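Local coordinates for Exo-1,5-alpha-L-arabinofuranobiosidase (Gibberella zeae, PDB 5M1Z) that releases arabinobiose from the end of alpha-1,5-linked L-arabinan chains, as a sialidase-like beta-propeller glycoside hydrolase, at the 6LW/AHR site. Residues are numbered along the deposited sequence; one frame, centred on the assembly and turned at random.

The 6LW/AHR site. Residues 29-30, 46, 48, 86-87, 147, 155-156, 171, 173, 181, 209, 211-212, 228, 323, 345. With 6LW ((Z)-L-Arabinonhydroximo-1,4-lactone), chain B; AHR (alpha-L-arabinofuranose), chain C.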
ATOM      1  N   LEU A  29       8.124  -9.901  -0.928  1.00 10.76           N
ATOM      2  CA  LEU A  29       7.771  -8.658  -1.627  1.00 11.50           C
ATOM      3  C   LEU A  29       6.655  -7.952  -0.884  1.00 11.97           C
ATOM      4  O   LEU A  29       5.913  -8.586  -0.135  1.00 10.66           O
ATOM      5  CB  LEU A  29       7.361  -8.948  -3.090  1.00 11.84           C
ATOM      6  CG  LEU A  29       7.463  -7.783  -4.083  1.00 13.30           C
ATOM      7  CD1 LEU A  29       8.912  -7.378  -4.299  1.00 14.80           C
ATOM      8  CD2 LEU A  29       6.775  -8.134  -5.405  1.00 13.47           C
ATOM      9  N   TYR A  30       6.570  -6.619  -1.019  1.00 12.58           N
ATOM     10  CA  TYR A  30       5.309  -5.898  -0.670  1.00 12.47           C
ATOM     11  C   TYR A  30       5.066  -5.871   0.804  1.00 11.99           C
ATOM     12  O   TYR A  30       4.101  -6.436   1.307  1.00 12.74           O
ATOM     13  CB  TYR A  30       4.097  -6.522  -1.427  1.00 12.40           C
ATOM     14  CG  TYR A  30       2.940  -5.617  -1.764  1.00 12.12           C
ATOM     15  CD1 TYR A  30       2.065  -5.179  -0.805  1.00 12.12           C
ATOM     16  CD2 TYR A  30       2.683  -5.261  -3.088  1.00 12.53           C
ATOM     17  CE1 TYR A  30       0.970  -4.393  -1.132  1.00 12.42           C
ATOM     18  CE2 TYR A  30       1.634  -4.456  -3.423  1.00 12.29           C
ATOM     19  CZ  TYR A  30       0.767  -4.022  -2.462  1.00 12.75           C
ATOM     20  OH  TYR A  30      -0.293  -3.237  -2.828  1.00 13.11           O
ATOM     21  N   GLU A  46       4.163 -10.432   1.009  1.00 11.66           N
ATOM     22  CA  GLU A  46       3.903 -11.549   0.097  1.00 12.39           C
ATOM     23  C   GLU A  46       5.003 -12.545   0.374  1.00 11.87           C
ATOM     24  O   GLU A  46       6.175 -12.197   0.286  1.00 11.45           O
ATOM     25  CB  GLU A  46       3.990 -11.128  -1.381  1.00 12.79           C
ATOM     26  CG  GLU A  46       2.950 -10.090  -1.790  1.00 13.87           C
ATOM     27  CD  GLU A  46       3.132  -9.588  -3.193  1.00 14.13           C
ATOM     28  OE1 GLU A  46       4.156  -9.925  -3.853  1.00 14.44           O
ATOM     29  OE2 GLU A  46       2.239  -8.865  -3.629  1.00 12.60           O
ATOM     30  N   TYR A  48       6.534 -16.064  -0.661  1.00 13.19           N
ATOM     31  CA  TYR A  48       6.540 -16.966  -1.823  1.00 13.42           C
ATOM     32  C   TYR A  48       7.085 -18.350  -1.443  1.00 12.91           C
ATOM     33  O   TYR A  48       8.073 -18.826  -1.988  1.00 13.33           O
ATOM     34  CB  TYR A  48       7.341 -16.347  -2.936  1.00 13.06           C
ATOM     35  CG  TYR A  48       6.714 -15.141  -3.588  1.00 13.29           C
ATOM     36  CD1 TYR A  48       6.764 -13.894  -2.982  1.00 13.27           C
ATOM     37  CD2 TYR A  48       6.085 -15.240  -4.817  1.00 14.03           C
ATOM     38  CE1 TYR A  48       6.207 -12.755  -3.608  1.00 14.08           C
ATOM     39  CE2 TYR A  48       5.525 -14.109  -5.443  1.00 14.11           C
ATOM     40  CZ  TYR A  48       5.587 -12.873  -4.821  1.00 13.36           C
ATOM     41  OH  TYR A  48       5.039 -11.768  -5.421  1.00 13.40           O
ATOM     42  N   TYR A  86      -0.965 -12.122  -3.149  1.00 11.32           N
ATOM     43  CA  TYR A  86      -0.437 -10.815  -3.512  1.00 11.93           C
ATOM     44  C   TYR A  86      -1.081  -9.692  -2.726  1.00 11.80           C
ATOM     45  O   TYR A  86      -2.250  -9.801  -2.274  1.00 11.30           O
ATOM     46  CB  TYR A  86      -0.670 -10.509  -4.985  1.00 12.70           C
ATOM     47  CG  TYR A  86       0.132 -11.250  -6.019  1.00 13.90           C
ATOM     48  CD1 TYR A  86       1.311 -11.919  -5.718  1.00 14.44           C
ATOM     49  CD2 TYR A  86      -0.266 -11.186  -7.363  1.00 15.03           C
ATOM     50  CE1 TYR A  86       2.022 -12.584  -6.710  1.00 14.81           C
ATOM     51  CE2 TYR A  86       0.457 -11.819  -8.362  1.00 16.31           C
ATOM     52  CZ  TYR A  86       1.585 -12.528  -8.023  1.00 16.56           C
ATOM     53  OH  TYR A  86       2.262 -13.101  -9.031  1.00 17.03           O
ATOM     54  N   GLN A  87      -0.286  -8.640  -2.544  1.00 11.50           N
ATOM     55  CA  GLN A  87      -0.724  -7.308  -2.167  1.00 12.05           C
ATOM     56  C   GLN A  87      -1.494  -7.235  -0.867  1.00 12.87           C
ATOM     57  O   GLN A  87      -2.601  -6.662  -0.841  1.00 12.71           O
ATOM     58  CB  GLN A  87      -1.520  -6.730  -3.339  1.00 11.78           C
ATOM     59  CG  GLN A  87      -0.637  -6.666  -4.572  1.00 12.19           C
ATOM     60  CD  GLN A  87      -1.275  -7.124  -5.852  1.00 13.71           C
ATOM     61  OE1 GLN A  87      -2.496  -7.263  -5.956  1.00 11.86           O
ATOM     62  NE2 GLN A  87      -0.423  -7.424  -6.833  1.00 15.81           N
ATOM     63  N   PRO A 147      -0.038  -8.385 -15.324  1.00 24.12           N
ATOM     64  CA  PRO A 147      -0.300  -6.979 -15.667  1.00 27.57           C
ATOM     65  C   PRO A 147      -0.263  -6.655 -17.170  1.00 30.17           C
ATOM     66  O   PRO A 147       0.398  -5.682 -17.545  1.00 35.30           O
ATOM     67  CB  PRO A 147       0.854  -6.242 -14.936  1.00 28.02           C
ATOM     68  CG  PRO A 147       1.986  -7.229 -15.032  1.00 28.35           C
ATOM     69  CD  PRO A 147       1.317  -8.560 -14.745  1.00 27.97           C
ATOM     70  N   TRP A 155      -6.254  -5.765  -8.385  1.00 13.20           N
ATOM     71  CA  TRP A 155      -5.069  -5.736  -7.563  1.00 13.74           C
ATOM     72  C   TRP A 155      -5.056  -4.668  -6.531  1.00 13.54           C
ATOM     73  O   TRP A 155      -5.732  -3.663  -6.655  1.00 13.61           O
ATOM     74  CB  TRP A 155      -3.843  -5.406  -8.370  1.00 15.89           C
ATOM     75  CG  TRP A 155      -3.704  -5.786  -9.812  1.00 17.69           C
ATOM     76  CD1 TRP A 155      -4.121  -5.046 -10.919  1.00 18.57           C
ATOM     77  CD2 TRP A 155      -2.947  -6.867 -10.336  1.00 17.92           C
ATOM     78  NE1 TRP A 155      -3.723  -5.659 -12.061  1.00 18.13           N
ATOM     79  CE2 TRP A 155      -2.999  -6.769 -11.742  1.00 17.90           C
ATOM     80  CE3 TRP A 155      -2.327  -7.973  -9.768  1.00 18.94           C
ATOM     81  CZ2 TRP A 155      -2.367  -7.697 -12.583  1.00 19.96           C
ATOM     82  CZ3 TRP A 155      -1.710  -8.906 -10.609  1.00 19.33           C
ATOM     83  CH2 TRP A 155      -1.734  -8.759 -11.993  1.00 19.96           C
ATOM     84  N   GLU A 156      -4.201  -4.842  -5.539  1.00 12.40           N
ATOM     85  CA  GLU A 156      -3.680  -3.713  -4.717  1.00 13.34           C
ATOM     86  C   GLU A 156      -4.720  -2.988  -3.892  1.00 12.78           C
ATOM     87  O   GLU A 156      -4.886  -1.782  -4.009  1.00 12.18           O
ATOM     88  CB  GLU A 156      -2.873  -2.732  -5.599  1.00 14.83           C
ATOM     89  CG  GLU A 156      -1.644  -3.415  -6.210  1.00 16.25           C
ATOM     90  CD  GLU A 156      -1.310  -3.013  -7.644  1.00 19.08           C
ATOM     91  OE1 GLU A 156      -2.012  -2.178  -8.278  1.00 19.41           O
ATOM     92  OE2 GLU A 156      -0.288  -3.567  -8.128  1.00 23.75           O
ATOM     93  N   SER A 171      -6.956  -1.404  -8.005  1.00 13.67           N
ATOM     94  CA  SER A 171      -6.667  -1.312  -9.446  1.00 15.03           C
ATOM     95  C   SER A 171      -7.487  -2.400 -10.131  1.00 15.80           C
ATOM     96  O   SER A 171      -7.610  -3.493  -9.621  1.00 14.95           O
ATOM     97  CB  SER A 171      -5.172  -1.553  -9.744  1.00 15.26           C
ATOM     98  OG  SER A 171      -4.359  -0.797  -8.844  1.00 19.14           O
ATOM     99  N   GLN A 173      -8.488  -4.139 -13.928  1.00 16.22           N
ATOM    100  CA  GLN A 173      -8.343  -4.373 -15.377  1.00 17.30           C
ATOM    101  C   GLN A 173      -9.588  -4.939 -16.089  1.00 17.96           C
ATOM    102  O   GLN A 173      -9.549  -5.249 -17.263  1.00 18.86           O
ATOM    103  CB  GLN A 173      -7.145  -5.311 -15.653  1.00 17.19           C
ATOM    104  CG  GLN A 173      -5.803  -4.725 -15.229  1.00 18.05           C
ATOM    105  CD  GLN A 173      -4.553  -5.470 -15.791  1.00 18.32           C
ATOM    106  OE1 GLN A 173      -3.544  -5.589 -15.089  1.00 17.74           O
ATOM    107  NE2 GLN A 173      -4.621  -5.962 -17.047  1.00 18.59           N
ATOM    108  N   GLN A 181      -5.839  -0.484 -17.545  1.00 16.44           N
ATOM    109  CA  GLN A 181      -6.072  -0.539 -16.133  1.00 15.55           C
ATOM    110  C   GLN A 181      -6.678   0.806 -15.703  1.00 15.89           C
ATOM    111  O   GLN A 181      -6.359   1.867 -16.295  1.00 12.67           O
ATOM    112  CB  GLN A 181      -4.785  -0.816 -15.380  1.00 16.85           C
ATOM    113  CG  GLN A 181      -5.038  -1.133 -13.924  1.00 16.49           C
ATOM    114  CD  GLN A 181      -3.805  -1.621 -13.213  1.00 16.38           C
ATOM    115  OE1 GLN A 181      -3.619  -2.823 -13.081  1.00 17.55           O
ATOM    116  NE2 GLN A 181      -2.956  -0.709 -12.773  1.00 14.19           N
ATOM    117  N   ARG A 209      -1.935   3.036 -17.556  1.00 13.77           N
ATOM    118  CA  ARG A 209      -2.143   2.095 -16.431  1.00 14.18           C
ATOM    119  C   ARG A 209      -1.930   2.793 -15.095  1.00 13.24           C
ATOM    120  O   ARG A 209      -0.913   2.575 -14.447  1.00 13.76           O
ATOM    121  CB  ARG A 209      -1.267   0.836 -16.545  1.00 14.14           C
ATOM    122  CG  ARG A 209      -1.548   0.001 -17.781  1.00 15.55           C
ATOM    123  CD  ARG A 209      -0.517  -1.115 -17.924  1.00 17.47           C
ATOM    124  NE  ARG A 209      -0.589  -1.986 -16.768  1.00 18.23           N
ATOM    125  CZ  ARG A 209      -1.549  -2.912 -16.547  1.00 21.50           C
ATOM    126  NH1 ARG A 209      -2.501  -3.213 -17.460  1.00 21.91           N
ATOM    127  NH2 ARG A 209      -1.540  -3.588 -15.384  1.00 21.97           N
ATOM    128  N   GLY A 211      -2.226   2.976 -11.296  1.00 13.32           N
ATOM    129  CA  GLY A 211      -2.135   1.815 -10.435  1.00 14.22           C
ATOM    130  C   GLY A 211      -1.723   2.191  -9.040  1.00 14.82           C
ATOM    131  O   GLY A 211      -1.239   3.274  -8.813  1.00 14.19           O
ATOM    132  N   MET A 212      -1.923   1.254  -8.119  1.00 14.70           N
ATOM    133  CA  MET A 212      -1.281   1.261  -6.787  1.00 15.11           C
ATOM    134  C   MET A 212      -1.732   2.446  -5.929  1.00 15.22           C
ATOM    135  O   MET A 212      -0.934   3.274  -5.502  1.00 14.55           O
ATOM    136  CB  MET A 212       0.258   1.159  -6.923  1.00 16.21           C
ATOM    137  CG  MET A 212       0.617   0.106  -7.990  1.00 17.98           C
ATOM    138  SD  MET A 212       2.253  -0.543  -7.920  1.00 22.12           S
ATOM    139  CE  MET A 212       2.238  -1.496  -6.382  1.00 21.25           C
ATOM    140  N   GLU A 228       0.607   5.484  -9.155  1.00 12.60           N
ATOM    141  CA  GLU A 228       1.562   5.472 -10.263  1.00 13.18           C
ATOM    142  C   GLU A 228       0.737   5.635 -11.533  1.00 14.36           C
ATOM    143  O   GLU A 228      -0.306   4.981 -11.739  1.00 13.66           O
ATOM    144  CB  GLU A 228       2.413   4.216 -10.276  1.00 13.95           C
ATOM    145  CG  GLU A 228       1.690   2.931 -10.599  1.00 14.65           C
ATOM    146  CD  GLU A 228       2.641   1.764 -10.720  1.00 15.91           C
ATOM    147  OE1 GLU A 228       3.818   1.861 -10.360  1.00 16.00           O
ATOM    148  OE2 GLU A 228       2.221   0.754 -11.243  1.00 17.64           O
ATOM    149  N   TYR A 323      10.283  -2.134  -4.036  1.00 14.94           N
ATOM    150  CA  TYR A 323       8.959  -2.129  -4.674  1.00 13.86           C
ATOM    151  C   TYR A 323       7.916  -1.881  -3.597  1.00 13.72           C
ATOM    152  O   TYR A 323       7.942  -2.522  -2.529  1.00 13.39           O
ATOM    153  CB  TYR A 323       8.735  -3.426  -5.379  1.00 14.13           C
ATOM    154  CG  TYR A 323       7.428  -3.502  -6.119  1.00 15.11           C
ATOM    155  CD1 TYR A 323       7.220  -2.747  -7.224  1.00 14.58           C
ATOM    156  CD2 TYR A 323       6.401  -4.336  -5.666  1.00 15.30           C
ATOM    157  CE1 TYR A 323       5.996  -2.789  -7.913  1.00 15.90           C
ATOM    158  CE2 TYR A 323       5.191  -4.413  -6.338  1.00 15.84           C
ATOM    159  CZ  TYR A 323       5.014  -3.641  -7.486  1.00 15.48           C
ATOM    160  OH  TYR A 323       3.871  -3.711  -8.177  1.00 15.41           O
ATOM    161  N   LEU A 345      11.234  -6.308  -7.336  1.00 15.40           N
ATOM    162  CA  LEU A 345      10.517  -7.159  -8.257  1.00 17.46           C
ATOM    163  C   LEU A 345      11.414  -8.248  -8.830  1.00 17.66           C
ATOM    164  O   LEU A 345      12.608  -8.053  -8.990  1.00 17.85           O
ATOM    165  CB  LEU A 345       9.920  -6.335  -9.418  1.00 17.67           C
ATOM    166  CG  LEU A 345       8.702  -5.455  -9.101  1.00 17.70           C
ATOM    167  CD1 LEU A 345       8.553  -4.376 -10.163  1.00 20.37           C
ATOM    168  CD2 LEU A 345       7.416  -6.227  -9.074  1.00 19.30           C
TER
HETATM  169  C3  6LW B   1      -0.553  -3.819 -11.440  1.00 47.18           C
HETATM  170  C2  6LW B   1      -0.089  -2.377 -11.282  1.00 48.25           C
HETATM  171  C1  6LW B   1       1.253  -2.581 -10.602  1.00 51.91           C
HETATM  172  O3  6LW B   1      -1.128  -3.969 -12.734  1.00 38.47           O
HETATM  173  O4  6LW B   1       1.481  -3.949 -10.227  1.00 49.24           O
HETATM  174  O1  6LW B   1       3.423  -1.805 -11.151  1.00 48.98           O
HETATM  175  C4  6LW B   1       0.729  -4.639 -11.224  1.00 46.38           C
HETATM  176  N1  6LW B   1       2.219  -1.667 -10.448  1.00 49.56           N
HETATM  177  O2  6LW B   1      -1.080  -1.629 -10.589  1.00 45.81           O
HETATM  178  C5  6LW B   1       0.600  -6.046 -10.683  1.00 44.28           C
HETATM  179  O5  6LW B   1       1.932  -6.613 -10.715  1.00 36.65           O
HETATM  180  O5  AHR C   2       2.470  -7.897  -6.057  1.00 20.53           O
HETATM  181  C5  AHR C   2       3.211  -8.742  -6.957  1.00 23.07           C
HETATM  182  C4  AHR C   2       3.297  -8.145  -8.364  1.00 26.05           C
HETATM  183  O4  AHR C   2       1.995  -7.771  -8.807  1.00 28.61           O
HETATM  184  C3  AHR C   2       3.792  -9.144  -9.441  1.00 28.72           C
HETATM  185  O3  AHR C   2       5.226  -9.310  -9.426  1.00 29.79           O
HETATM  186  C2  AHR C   2       3.179  -8.591 -10.733  1.00 30.26           C
HETATM  187  O2  AHR C   2       2.883  -9.567 -11.741  1.00 29.53           O
HETATM  188  C1  AHR C   2       1.870  -7.974 -10.233  1.00 32.08           C
HETATM  189  O   HOH W   1       1.904  -5.043  -7.021  1.00 15.95           O
HETATM  190  O   HOH W   2       1.954 -12.023 -11.601  1.00 18.65           O
HETATM  191  O   HOH W   3       6.049 -11.337  -7.919  1.00 21.07           O
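The central pocket of this sialidase-like beta-propeller holds a two-ring inhibitor, with the hydroximolactone 6LW linked through its O5 to C1 of the arabinofuranose AHR. From CB, the chain of Glu156, on strand 154-162, leaves with CG anti to the carbonyl carbon (chi1 -62°) and bends at chi2 (142°), bringing the carboxylate over one face of the lactone, OE1 toward O2 and OE2 over the O4/C1 side. OE1 accepts two hydrogen bonds, one on each lone pair: the syn takes the 6LW O2 hydroxyl at 2.6 Å, the anti the Ser171 hydroxyl, which fixes the rotation of the carboxylate. OE2 meets water 1 at 2.9 Å and lies 2.8 Å from the ring oxygen 6LW O4, a clash of two acceptors if Glu156 is ionised; a protonated acid or the poor order of 6LW could account for it. Glu228 approaches from the exocyclic oxime side of C1, beyond N1, close to the mean plane of the lactone. Its extended chain starts in the crowded position between backbone N and carbonyl carbon (chi1 68°), and OE2 reaches the oxime hydroxyl 6LW O1 at 2.8 Å, a plausible hydrogen bond. OE2 is also 2.5 Å from 6LW N1, which has no hydrogen to give, a strained pair unless the acid is protonated. The two glutamates fit the catalytic pair of a retaining glycosidase, Glu156 the likely nucleophile and Glu228 the likely acid/base. Gln181 straddles neighbouring hydroxyls: OE1 takes 6LW O3 on an in-plane lone pair, while NE2 donates to 6LW O2. Arg209 NH2 also donates to 6LW O3, at 2.7 Å but strongly bent; its straight bond goes to Gln173 OE1. Trp155 turns its face to 6LW C5, 3.5 Å from the centre of the six-membered ring, and its NE1 donates to Gln173 OE1 within the indole plane, which holds the ring's orientation. At the far sugar, Glu46 OE2 receives the AHR O5 hydroxyl on its syn lone pair at 2.6 Å and Gln87 N on its anti lone pair. The Gln87 amide donates to AHR O5 too, and Tyr86 offers its face to AHR C5.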